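Putative oxidoreductase (Mycobacterium avium, PDB 3QHA) is a putative NAD(P)-dependent oxidoreductase, probably acting on the CH-OH group of a small hydroxy acid, as 3-hydroxyisobutyrate dehydrogenases do. Local coordinates at residues R184-L187 with T188-Y192. Sequence-based numbering, arbitrary orientation.
Sequences RNML and TFTSY
Arg-184 reaches along one helical turn to Thr-188, its chain bent about the CB-CG bond (chi2 -84°). CB and CG carry the chain outward, and CD passes 3.8 Å from Thr-188 OG1. The guanidinium then lays one face over that hydroxyl: CZ stands 3.4 Å from Thr-188 OG1 and NH1 3.0 Å, an approach too poorly angled for a hydrogen bond. NE makes a weak hydrogen bond with Ser-132 OG, and NH2 forms a salt bridge with Asp-220 and a hydrogen bond with Thr-219, both of the second subunit. Thr-188 OG1 instead donates a weak hydrogen bond back to Arg-184 O, the carbonyl that also receives Thr-188 N. Arg-184 and Thr-188 both belong to the long helix 176-204, which leads from the Rossmann-type domain into the all-helical C-terminal domain of the 3-hydroxyisobutyrate dehydrogenase family and here packs against the second subunit. Met-186 O takes two donors from opposite faces of its plane, Thr-190 N at 2.9 Å and Thr-190 OG1 at 2.8 Å; the hydroxyl sits beside its own backbone N (chi1 -60°), which places it toward the Met-186 carbonyl one turn earlier. Asn-185 and Phe-189 run side by side, amide and ring planes 70° apart; Asn-185 ND2 lies 4.1 Å from Phe-189 CE1 and is hydrogen-bonded to Asp-258 of the second subunit.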
ATOM      1  N   ARG B 184      11.072  -1.100  -6.815  1.00 20.87           N
ATOM      2  CA  ARG B 184       9.924  -0.375  -6.281  1.00 20.73           C
ATOM      3  C   ARG B 184       8.658  -0.649  -7.095  1.00 20.54           C
ATOM      4  O   ARG B 184       7.601  -0.921  -6.529  1.00 20.28           O
ATOM      5  CB  ARG B 184      10.212   1.128  -6.231  1.00 20.66           C
ATOM      6  CG  ARG B 184       9.204   1.929  -5.427  1.00 21.00           C
ATOM      7  CD  ARG B 184       7.971   2.314  -6.238  1.00 21.72           C
ATOM      8  NE  ARG B 184       6.940   2.888  -5.379  1.00 22.04           N
ATOM      9  CZ  ARG B 184       6.065   2.196  -4.650  1.00 22.41           C
ATOM     10  NH1 ARG B 184       6.053   0.863  -4.655  1.00 22.95           N
ATOM     11  NH2 ARG B 184       5.185   2.850  -3.904  1.00 22.57           N
ATOM     12  N   ASN B 185       8.767  -0.571  -8.418  1.00 20.45           N
ATOM     13  CA  ASN B 185       7.607  -0.766  -9.285  1.00 20.40           C
ATOM     14  C   ASN B 185       7.205  -2.229  -9.455  1.00 20.34           C
ATOM     15  O   ASN B 185       6.048  -2.521  -9.756  1.00 20.15           O
ATOM     16  CB  ASN B 185       7.814  -0.083 -10.640  1.00 20.51           C
ATOM     17  CG  ASN B 185       7.540   1.411 -10.582  1.00 20.89           C
ATOM     18  OD1 ASN B 185       7.766   2.052  -9.555  1.00 22.45           O
ATOM     19  ND2 ASN B 185       7.034   1.966 -11.675  1.00 20.62           N
ATOM     20  N   MET B 186       8.144  -3.150  -9.255  1.00 20.37           N
ATOM     21  CA  MET B 186       7.786  -4.565  -9.162  1.00 20.43           C
ATOM     22  C   MET B 186       6.750  -4.749  -8.055  1.00 20.40           C
ATOM     23  O   MET B 186       5.744  -5.439  -8.250  1.00 20.35           O
ATOM     24  CB  MET B 186       9.008  -5.437  -8.879  1.00 20.48           C
ATOM     25  CG  MET B 186       8.721  -6.917  -9.014  1.00 20.70           C
ATOM     26  SD  MET B 186      10.186  -7.936  -8.815  1.00 21.05           S
ATOM     27  CE  MET B 186      10.493  -7.740  -7.061  1.00 21.46           C
ATOM     28  N   LEU B 187       6.998  -4.120  -6.906  1.00 20.30           N
ATOM     29  CA  LEU B 187       6.055  -4.148  -5.785  1.00 20.34           C
ATOM     30  C   LEU B 187       4.732  -3.476  -6.127  1.00 20.37           C
ATOM     31  O   LEU B 187       3.672  -3.984  -5.751  1.00 20.37           O
ATOM     32  CB  LEU B 187       6.651  -3.483  -4.542  1.00 20.25           C
ATOM     33  CG  LEU B 187       5.737  -3.380  -3.311  1.00 20.40           C
ATOM     34  CD1 LEU B 187       5.351  -4.763  -2.798  1.00 20.10           C
ATOM     35  CD2 LEU B 187       6.425  -2.579  -2.214  1.00 20.28           C
ATOM     36  N   THR B 188       4.793  -2.333  -6.812  1.00 20.21           N
ATOM     37  CA  THR B 188       3.583  -1.609  -7.193  1.00 20.16           C
ATOM     38  C   THR B 188       2.653  -2.518  -7.983  1.00 20.36           C
ATOM     39  O   THR B 188       1.483  -2.679  -7.631  1.00 20.21           O
ATOM     40  CB  THR B 188       3.903  -0.352  -8.039  1.00 20.24           C
ATOM     41  OG1 THR B 188       4.735   0.537  -7.287  1.00 20.25           O
ATOM     42  CG2 THR B 188       2.621   0.385  -8.438  1.00 19.99           C
ATOM     43  N   PHE B 189       3.194  -3.142  -9.027  1.00 20.52           N
ATOM     44  CA  PHE B 189       2.380  -3.885  -9.982  1.00 20.77           C
ATOM     45  C   PHE B 189       2.049  -5.306  -9.536  1.00 21.04           C
ATOM     46  O   PHE B 189       0.994  -5.835  -9.897  1.00 21.15           O
ATOM     47  CB  PHE B 189       3.029  -3.856 -11.367  1.00 20.72           C
ATOM     48  CG  PHE B 189       2.931  -2.514 -12.031  1.00 20.92           C
ATOM     49  CD1 PHE B 189       4.052  -1.718 -12.212  1.00 21.07           C
ATOM     50  CD2 PHE B 189       1.697  -2.027 -12.439  1.00 20.86           C
ATOM     51  CE1 PHE B 189       3.942  -0.470 -12.814  1.00 21.42           C
ATOM     52  CE2 PHE B 189       1.583  -0.787 -13.040  1.00 20.70           C
ATOM     53  CZ  PHE B 189       2.702  -0.005 -13.226  1.00 20.95           C
ATOM     54  N   THR B 190       2.928  -5.915  -8.745  1.00 21.23           N
ATOM     55  CA  THR B 190       2.594  -7.176  -8.095  1.00 21.48           C
ATOM     56  C   THR B 190       1.457  -6.940  -7.097  1.00 21.87           C
ATOM     57  O   THR B 190       0.560  -7.776  -6.973  1.00 22.02           O
ATOM     58  CB  THR B 190       3.808  -7.812  -7.383  1.00 21.46           C
ATOM     59  OG1 THR B 190       4.848  -8.061  -8.337  1.00 21.03           O
ATOM     60  CG2 THR B 190       3.418  -9.126  -6.722  1.00 21.50           C
ATOM     61  N   SER B 191       1.477  -5.798  -6.408  1.00 22.08           N
ATOM     62  CA  SER B 191       0.429  -5.488  -5.431  1.00 22.45           C
ATOM     63  C   SER B 191      -0.901  -5.114  -6.095  1.00 22.52           C
ATOM     64  O   SER B 191      -1.961  -5.427  -5.556  1.00 22.66           O
ATOM     65  CB  SER B 191       0.880  -4.406  -4.438  1.00 22.32           C
ATOM     66  OG  SER B 191       0.745  -3.104  -4.981  1.00 23.49           O
ATOM     67  N   TYR B 192      -0.853  -4.460  -7.258  1.00 22.68           N
ATOM     68  CA  TYR B 192      -2.068  -4.249  -8.067  1.00 22.85           C
ATOM     69  C   TYR B 192      -2.653  -5.587  -8.531  1.00 22.81           C
ATOM     70  O   TYR B 192      -3.863  -5.796  -8.459  1.00 22.98           O
ATOM     71  CB  TYR B 192      -1.802  -3.359  -9.292  1.00 22.96           C
ATOM     72  CG  TYR B 192      -1.560  -1.876  -9.023  1.00 23.54           C
ATOM     73  CD1 TYR B 192      -1.724  -1.314  -7.751  1.00 24.20           C
ATOM     74  CD2 TYR B 192      -1.199  -1.025 -10.066  1.00 24.30           C
ATOM     75  CE1 TYR B 192      -1.506   0.053  -7.530  1.00 24.32           C
ATOM     76  CE2 TYR B 192      -0.982   0.334  -9.856  1.00 24.66           C
ATOM     77  CZ  TYR B 192      -1.139   0.867  -8.587  1.00 24.70           C
ATOM     78  OH  TYR B 192      -0.926   2.212  -8.387  1.00 25.19           O
TER